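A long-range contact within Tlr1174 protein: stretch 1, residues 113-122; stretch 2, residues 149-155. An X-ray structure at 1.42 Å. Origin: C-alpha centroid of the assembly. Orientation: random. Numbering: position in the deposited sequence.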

# COMPACT_ATOMS: atom_id res chain seq x y z
N LEU A 113 5.96 -4.69 11.38
CA LEU A 113 6.89 -3.55 11.38
C LEU A 113 7.81 -3.60 12.58
O LEU A 113 7.44 -4.04 13.67
N LEU A 114 9.03 -3.11 12.36
CA LEU A 114 10.03 -2.91 13.40
C LEU A 114 10.48 -1.45 13.37
O LEU A 114 10.80 -0.89 12.31
N GLY A 115 10.45 -0.84 14.54
CA GLY A 115 10.76 0.59 14.62
C GLY A 115 12.23 0.88 14.38
O GLY A 115 13.08 -0.00 14.49
N SER A 116 12.52 2.13 14.07
CA SER A 116 13.90 2.51 13.79
C SER A 116 14.79 2.28 14.99
O SER A 116 14.36 2.31 16.15
N GLY A 117 16.06 2.08 14.71
CA GLY A 117 17.04 1.90 15.77
C GLY A 117 17.00 0.59 16.49
O GLY A 117 16.47 -0.40 15.99
N GLN A 118 17.54 0.60 17.71
CA GLN A 118 17.75 -0.59 18.48
C GLN A 118 16.44 -1.27 18.86
O GLN A 118 16.45 -2.46 19.23
N ALA A 119 15.34 -0.52 18.73
CA ALA A 119 13.96 -1.02 18.98
C ALA A 119 13.71 -2.31 18.23
O ALA A 119 13.00 -3.22 18.73
N ALA A 120 14.24 -2.40 17.02
CA ALA A 120 14.04 -3.59 16.20
C ALA A 120 14.38 -4.87 16.95
O ALA A 120 13.76 -5.91 16.72
N LEU A 121 15.40 -4.80 17.83
CA LEU A 121 15.91 -6.00 18.46
C LEU A 121 14.97 -6.54 19.55
O LEU A 121 15.15 -7.68 19.97
N GLU A 122 13.98 -5.75 19.93
CA GLU A 122 13.09 -6.17 21.02
C GLU A 122 11.65 -6.26 20.52
O GLU A 122 10.77 -6.69 21.27
N ALA A 149 25.33 -2.14 12.50
CA ALA A 149 25.59 -2.91 13.71
C ALA A 149 24.34 -3.54 14.31
O ALA A 149 24.35 -4.72 14.68
N ILE A 150 23.24 -2.77 14.29
CA ILE A 150 21.93 -3.31 14.73
C ILE A 150 21.51 -4.42 13.77
O ILE A 150 21.04 -5.49 14.19
N LEU A 151 21.69 -4.17 12.47
CA LEU A 151 21.26 -5.16 11.49
C LEU A 151 21.98 -6.50 11.66
O LEU A 151 21.39 -7.58 11.58
N LYS A 152 23.29 -6.42 11.91
CA LYS A 152 24.08 -7.61 12.17
C LYS A 152 23.48 -8.42 13.36
O LYS A 152 23.32 -9.65 13.28
N ALA A 153 23.14 -7.72 14.44
CA ALA A 153 22.55 -8.36 15.62
C ALA A 153 21.14 -8.91 15.31
O ALA A 153 20.77 -10.00 15.77
N LEU A 154 20.37 -8.14 14.53
CA LEU A 154 19.00 -8.54 14.19
C LEU A 154 19.01 -9.79 13.36
O LEU A 154 18.22 -10.73 13.59
N LEU A 155 19.92 -9.85 12.37
CA LEU A 155 19.97 -11.03 11.53
C LEU A 155 20.41 -12.26 12.30
O LEU A 155 19.92 -13.36 12.03

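Stretch 2 is a continuous helix, and its backbone hydrogen bonds, A153 N to A149 O at 3.2 Å, L154 N to I150 O at 2.8 Å and L155 N to L151 O at 2.8 Å, fix which residues share a face. Three of the seven, I150, A153 and L154, contact stretch 1, as expected for positions i, i+3 and i+4. The two stretches bury 322 Å² between them, summed over both sides, and no hydrogen bond crosses; the evidence for packing is therefore van der Waals contacts, of methyl groups with side chains and with backbone atoms, together with side-chain direction.

A149, the first residue of the stretch, stays clear of the contact, its CB 8.4 Å from L121 CD1, the nearest atom of stretch 1. I150 follows with the largest covered area, 80 Å², and its CA-to-CB bond points toward stretch 1. With chi1 at -65° (m) and chi2 at 163° (t), its CD1 reaches the backbone at the G117–Q118 junction, 3.6 Å from both G117 C and Q118 N. G117 has no side chain, and its phi of 73° by itself favours glycine. The Q118 side chain adds only a looser approach, its CG lying 4.3 Å from I150 CG1; its chi1 of -121° falls between wells. The other branch of I150 meets L121, with CG2 4.0 Å from L121 CG.

L151 and K152 both direct CA-to-CB away from stretch 1 and make no contact with it. At A153 the contact face comes round again: the CA-to-CB bond points toward stretch 1, and CB lies 4.0 Å from L121 CD2.

L154 leaves CA sideways, but its t, p rotamer (chi1 178°, chi2 61°) brings the end of the side chain nearer to stretch 1. Its CD2 lies 4.2 Å from L114 CD1 and 4.2 Å from A120 CB, so one methyl meets both the strand residue and the alanine beyond the loop. L114 (m, t) and A120 both point toward the helix. The other methyl, CD1, approaches the A120 backbone, 3.9 Å from O. L121, also m, t, starts sideways and ends closer: its CD2 is 3.7 Å from L154 CB and 3.6 Å from L154 N. The same methyl is 3.8 Å from I150 O, the acceptor for L154 N, so it rests against the helix backbone as well as its side chains. L121 thus touches all three contacting residues of stretch 2. L155 closes the walk pointing away, without contact.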

# COMPACT_ATOMS: atom_id res chain seq x y z
CB LEU A 113 6.10 -2.22 11.37
CG LEU A 113 5.16 -2.06 10.19
CD1 LEU A 113 4.48 -0.68 10.24
CD2 LEU A 113 5.85 -2.26 8.83
CB LEU A 114 11.23 -3.81 13.17
CG LEU A 114 10.95 -5.32 13.08
CD1 LEU A 114 12.21 -6.09 12.68
CD2 LEU A 114 10.50 -5.77 14.46
CB SER A 116 13.99 3.96 13.35
OG SER A 116 13.54 4.83 14.36
CB GLN A 118 18.51 -0.20 19.75
CG GLN A 118 19.81 -0.88 19.90
CD GLN A 118 20.67 -0.24 20.98
OE1 GLN A 118 21.01 0.96 20.92
NE2 GLN A 118 21.04 -1.03 21.97
CB ALA A 119 12.94 -0.01 18.57
CB ALA A 120 14.82 -3.50 14.91
CB LEU A 121 17.30 -5.71 19.07
CG LEU A 121 18.35 -5.27 18.06
CD1 LEU A 121 19.65 -4.96 18.85
CD2 LEU A 121 18.62 -6.35 17.05
CB GLU A 122 13.16 -5.21 22.22
CG GLU A 122 12.60 -3.81 21.90
CD GLU A 122 13.20 -2.65 22.70
OE1 GLU A 122 14.25 -2.83 23.35
OE2 GLU A 122 12.64 -1.54 22.62
CB ALA A 149 26.32 -2.06 14.74
CB ILE A 150 20.88 -2.22 14.79
CG1 ILE A 150 21.25 -1.19 15.86
CG2 ILE A 150 19.51 -2.84 15.10
CD1 ILE A 150 20.51 0.10 15.71
CB LEU A 151 21.49 -4.60 10.06
CG LEU A 151 20.99 -5.52 8.94
CD1 LEU A 151 19.53 -6.03 9.10
CD2 LEU A 151 21.09 -4.81 7.62
CB LYS A 152 25.56 -7.22 12.42
CG LYS A 152 26.46 -8.39 12.70
CD LYS A 152 27.93 -7.93 12.61
CE LYS A 152 28.89 -8.96 13.21
NZ LYS A 152 28.86 -10.23 12.45
CB ALA A 153 22.49 -7.37 16.76
CB LEU A 154 18.31 -7.36 13.50
CG LEU A 154 16.88 -7.62 13.01
CD1 LEU A 154 15.92 -7.96 14.19
CD2 LEU A 154 16.38 -6.40 12.23
CB LEU A 155 20.89 -10.81 10.35
CG LEU A 155 20.45 -9.81 9.30
CD1 LEU A 155 21.59 -9.58 8.33
CD2 LEU A 155 19.21 -10.35 8.59